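Local coordinates for putative uncharacterized protein (Toxoplasma gondii, PDB 4FBD) that is of unknown function, a conserved hypothetical protein of the DUF3228 family, at residues H92-P103 and K187-L195. Residues are numbered along the deposited sequence; the frame is centred on the assembly and turned at random.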
loop_
_atom_site.group_PDB
_atom_site.type_symbol
_atom_site.label_atom_id
_atom_site.label_comp_id
_atom_site.label_asym_id
_atom_site.label_seq_id
_atom_site.Cartn_x
_atom_site.Cartn_y
_atom_site.Cartn_z
ATOM N N HIS A 92 27.243 6.986 -2.591
ATOM C CA HIS A 92 26.707 7.165 -3.924
ATOM C C HIS A 92 26.901 8.563 -4.490
ATOM O O HIS A 92 27.100 9.508 -3.755
ATOM C CB HIS A 92 25.233 6.754 -3.932
ATOM C CG HIS A 92 24.346 7.649 -3.137
ATOM N ND1 HIS A 92 23.430 8.496 -3.728
ATOM C CD2 HIS A 92 24.253 7.861 -1.803
ATOM C CE1 HIS A 92 22.789 9.168 -2.789
ATOM N NE2 HIS A 92 23.272 8.806 -1.614
ATOM N N LEU A 93 26.879 8.671 -5.810
ATOM C CA LEU A 93 26.995 9.961 -6.459
ATOM C C LEU A 93 26.082 10.026 -7.677
ATOM O O LEU A 93 25.727 8.997 -8.254
ATOM C CB LEU A 93 28.420 10.247 -6.923
ATOM C CG LEU A 93 29.005 9.226 -7.888
ATOM C CD1 LEU A 93 30.157 9.816 -8.714
ATOM C CD2 LEU A 93 29.432 7.970 -7.098
ATOM N N TYR A 94 25.739 11.251 -8.057
ATOM C CA TYR A 94 24.911 11.540 -9.214
ATOM C C TYR A 94 25.757 12.109 -10.295
ATOM O O TYR A 94 26.542 12.983 -10.032
ATOM C CB TYR A 94 23.855 12.583 -8.859
ATOM C CG TYR A 94 22.977 12.064 -7.804
ATOM C CD1 TYR A 94 21.979 11.159 -8.116
ATOM C CD2 TYR A 94 23.171 12.402 -6.488
ATOM C CE1 TYR A 94 21.187 10.628 -7.150
ATOM C CE2 TYR A 94 22.353 11.889 -5.506
ATOM C CZ TYR A 94 21.365 10.997 -5.859
ATOM O OH TYR A 94 20.581 10.427 -4.926
ATOM N N ILE A 95 25.629 11.581 -11.503
ATOM C CA ILE A 95 26.348 12.080 -12.645
ATOM C C ILE A 95 25.332 12.241 -13.812
ATOM O O ILE A 95 24.227 11.650 -13.787
ATOM C CB ILE A 95 27.471 11.108 -13.082
ATOM C CG1 ILE A 95 26.874 9.810 -13.649
ATOM C CG2 ILE A 95 28.423 10.774 -11.908
ATOM C CD1 ILE A 95 27.928 8.833 -14.238
ATOM N N PRO A 96 25.681 13.043 -14.813
ATOM C CA PRO A 96 24.816 13.144 -15.992
ATOM C C PRO A 96 24.599 11.777 -16.664
ATOM O O PRO A 96 25.503 10.932 -16.675
ATOM C CB PRO A 96 25.609 14.053 -16.936
ATOM C CG PRO A 96 26.506 14.878 -16.013
ATOM C CD PRO A 96 26.855 13.937 -14.890
ATOM N N ASN A 97 23.400 11.567 -17.196
ATOM C CA ASN A 97 23.032 10.317 -17.829
ATOM C C ASN A 97 23.559 10.262 -19.262
ATOM O O ASN A 97 22.862 10.609 -20.207
ATOM C CB ASN A 97 21.510 10.190 -17.803
ATOM C CG ASN A 97 21.026 8.857 -18.308
ATOM O OD1 ASN A 97 21.829 7.963 -18.603
ATOM N ND2 ASN A 97 19.701 8.702 -18.401
ATOM N N PHE A 98 24.787 9.797 -19.428
ATOM C CA PHE A 98 25.399 9.757 -20.752
ATOM C C PHE A 98 25.087 8.501 -21.569
ATOM O O PHE A 98 25.435 8.459 -22.738
ATOM C CB PHE A 98 26.917 9.929 -20.661
ATOM C CG PHE A 98 27.618 8.760 -20.055
ATOM C CD1 PHE A 98 28.071 7.718 -20.855
ATOM C CD2 PHE A 98 27.828 8.699 -18.704
ATOM C CE1 PHE A 98 28.733 6.623 -20.299
ATOM C CE2 PHE A 98 28.490 7.611 -18.120
ATOM C CZ PHE A 98 28.936 6.575 -18.911
ATOM N N VAL A 99 24.477 7.479 -20.971
ATOM C CA VAL A 99 24.115 6.275 -21.743
ATOM C C VAL A 99 22.659 6.292 -22.193
ATOM O O VAL A 99 22.196 5.382 -22.867
ATOM C CB VAL A 99 24.356 4.989 -20.942
ATOM C CG1 VAL A 99 25.800 4.941 -20.482
ATOM C CG2 VAL A 99 23.437 4.921 -19.763
ATOM N N GLY A 100 21.929 7.335 -21.820
ATOM C CA GLY A 100 20.504 7.433 -22.177
ATOM C C GLY A 100 19.624 6.383 -21.517
ATOM O O GLY A 100 18.649 5.941 -22.090
ATOM N N ALA A 101 19.970 5.972 -20.305
ATOM C CA ALA A 101 19.164 4.991 -19.579
ATOM C C ALA A 101 17.788 5.602 -19.232
ATOM O O ALA A 101 17.664 6.802 -18.968
ATOM C CB ALA A 101 19.893 4.520 -18.302
ATOM N N LEU A 102 16.764 4.769 -19.290
ATOM C CA LEU A 102 15.405 5.174 -18.987
ATOM C C LEU A 102 15.122 4.939 -17.498
ATOM O O LEU A 102 15.620 3.977 -16.917
ATOM C CB LEU A 102 14.413 4.371 -19.835
ATOM C CG LEU A 102 14.619 4.455 -21.354
ATOM C CD1 LEU A 102 13.607 3.570 -22.108
ATOM C CD2 LEU A 102 14.559 5.931 -21.829
ATOM N N PRO A 103 14.307 5.821 -16.883
ATOM C CA PRO A 103 13.943 5.682 -15.493
ATOM C C PRO A 103 13.000 4.493 -15.271
ATOM O O PRO A 103 12.454 3.948 -16.218
ATOM C CB PRO A 103 13.210 6.983 -15.207
ATOM C CG PRO A 103 12.658 7.379 -16.465
ATOM C CD PRO A 103 13.660 6.984 -17.484
ATOM N N LYS A 187 21.205 3.616 -11.114
ATOM C CA LYS A 187 19.798 3.943 -11.177
ATOM C C LYS A 187 19.555 5.190 -11.976
ATOM O O LYS A 187 19.996 6.258 -11.576
ATOM C CB LYS A 187 19.314 4.197 -9.759
ATOM C CG LYS A 187 18.767 3.019 -9.034
ATOM C CD LYS A 187 17.281 2.871 -9.340
ATOM C CE LYS A 187 16.470 4.083 -8.815
ATOM N NZ LYS A 187 14.999 3.858 -8.922
ATOM N N ALA A 188 18.838 5.063 -13.083
ATOM C CA ALA A 188 18.472 6.219 -13.889
ATOM C C ALA A 188 17.286 6.868 -13.214
ATOM O O ALA A 188 16.282 6.190 -12.916
ATOM C CB ALA A 188 18.113 5.823 -15.300
ATOM N N GLN A 189 17.398 8.171 -12.962
ATOM C CA GLN A 189 16.334 8.907 -12.328
ATOM C C GLN A 189 16.492 10.397 -12.624
ATOM O O GLN A 189 17.542 10.844 -13.077
ATOM C CB GLN A 189 16.318 8.626 -10.826
ATOM C CG GLN A 189 17.603 9.009 -10.084
ATOM C CD GLN A 189 17.548 8.654 -8.631
ATOM O OE1 GLN A 189 17.442 7.483 -8.294
ATOM N NE2 GLN A 189 17.642 9.669 -7.737
ATOM N N ASN A 190 15.427 11.157 -12.413
ATOM C CA ASN A 190 15.439 12.580 -12.704
ATOM C C ASN A 190 15.666 13.395 -11.474
ATOM O O ASN A 190 15.872 14.566 -11.568
ATOM C CB ASN A 190 14.121 12.982 -13.382
ATOM C CG ASN A 190 13.987 12.351 -14.761
ATOM O OD1 ASN A 190 14.883 12.473 -15.588
ATOM N ND2 ASN A 190 12.866 11.695 -15.021
ATOM N N GLU A 191 15.641 12.766 -10.310
ATOM C CA GLU A 191 15.857 13.478 -9.079
ATOM C C GLU A 191 17.309 13.296 -8.589
ATOM O O GLU A 191 17.914 12.226 -8.770
ATOM C CB GLU A 191 14.892 12.984 -8.005
ATOM C CG GLU A 191 13.400 13.081 -8.367
ATOM C CD GLU A 191 12.894 11.930 -9.209
ATOM O OE1 GLU A 191 13.589 10.898 -9.350
ATOM O OE2 GLU A 191 11.776 12.048 -9.706
ATOM N N LYS A 192 17.838 14.354 -7.989
ATOM C CA LYS A 192 19.188 14.410 -7.401
ATOM C C LYS A 192 19.160 14.010 -5.919
ATOM O O LYS A 192 19.820 14.626 -5.111
ATOM C CB LYS A 192 19.752 15.840 -7.517
ATOM C CG LYS A 192 20.924 16.116 -8.480
ATOM C CD LYS A 192 22.292 15.849 -7.781
ATOM C CE LYS A 192 23.490 16.611 -8.418
ATOM N NZ LYS A 192 23.775 16.257 -9.837
ATOM N N TYR A 193 18.360 13.005 -5.563
ATOM C CA TYR A 193 18.325 12.497 -4.198
ATOM C C TYR A 193 17.883 11.031 -4.237
ATOM O O TYR A 193 17.388 10.560 -5.261
ATOM C CB TYR A 193 17.470 13.388 -3.265
ATOM C CG TYR A 193 16.015 13.507 -3.647
ATOM C CD1 TYR A 193 15.577 14.492 -4.545
ATOM C CD2 TYR A 193 15.072 12.643 -3.119
ATOM C CE1 TYR A 193 14.237 14.590 -4.916
ATOM C CE2 TYR A 193 13.718 12.733 -3.487
ATOM C CZ TYR A 193 13.315 13.707 -4.375
ATOM O OH TYR A 193 11.993 13.799 -4.710
ATOM N N SER A 194 18.150 10.288 -3.168
ATOM C CA SER A 194 17.782 8.868 -3.094
ATOM C C SER A 194 16.286 8.749 -3.224
ATOM O O SER A 194 15.541 9.326 -2.456
ATOM C CB SER A 194 18.194 8.242 -1.766
ATOM O OG SER A 194 19.608 8.166 -1.634
ATOM N N LEU A 195 15.833 7.996 -4.201
ATOM C CA LEU A 195 14.414 7.873 -4.383
ATOM C C LEU A 195 13.878 7.014 -3.222
ATOM O O LEU A 195 14.445 5.952 -2.912
ATOM C CB LEU A 195 14.144 7.253 -5.736
ATOM C CG LEU A 195 13.193 8.053 -6.606
ATOM C CD1 LEU A 195 13.713 9.512 -6.713
ATOM C CD2 LEU A 195 13.075 7.402 -7.973
#
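The Tyr94 ring lies with one face on the backbone of Lys192: the CA of Lys192 sits 4.2 Å from the ring centroid and only 6° off the normal, a CH-pi contact, and the carbonyl carbon of Lys192 follows toward the rim. Tyr94 CG, beside the backbone N and anti to the carbonyl carbon, sets the ring there. The backbone N of Ser194 lies near the ring plane beside the hydroxyl, but is not hydrogen-bonded to it. Tyr94 CZ in turn lies at the edge of the His92 ring, in its plane. The bent Lys192 side chain runs back past Tyr94 in the opposite direction, its CD 3.8 Å from Tyr94 CB. The Gln189 amide comes obliquely to the ring, its plane turned 45° from it, with NE2 3.7 Å from Tyr94 CE1. That NE2 grips Glu191 O at 2.8 Å in a nearly straight bond (175°) and Tyr193 O in a more bent one, both close to the amide plane, which fixes the amide's rotation. His92 meets Ser194 OG obliquely through CE1 (3.5 Å), while its ND1 is hydrogen-bonded to Asp151 OD1. In the mixed sheet, strand 149-156 runs between strands 90-96 and 181-189, antiparallel to both; the two segments meet near their strand ends and in the loops that follow. Asn97 makes two hydrogen bonds to Ala101, OD1 taking its N-H and ND2 reaching its O. Ala101 CB touches Ala188 CB at 3.7 Å, and Pro103 CA makes a CA-H...O contact of 3.5 Å to Ala188 O.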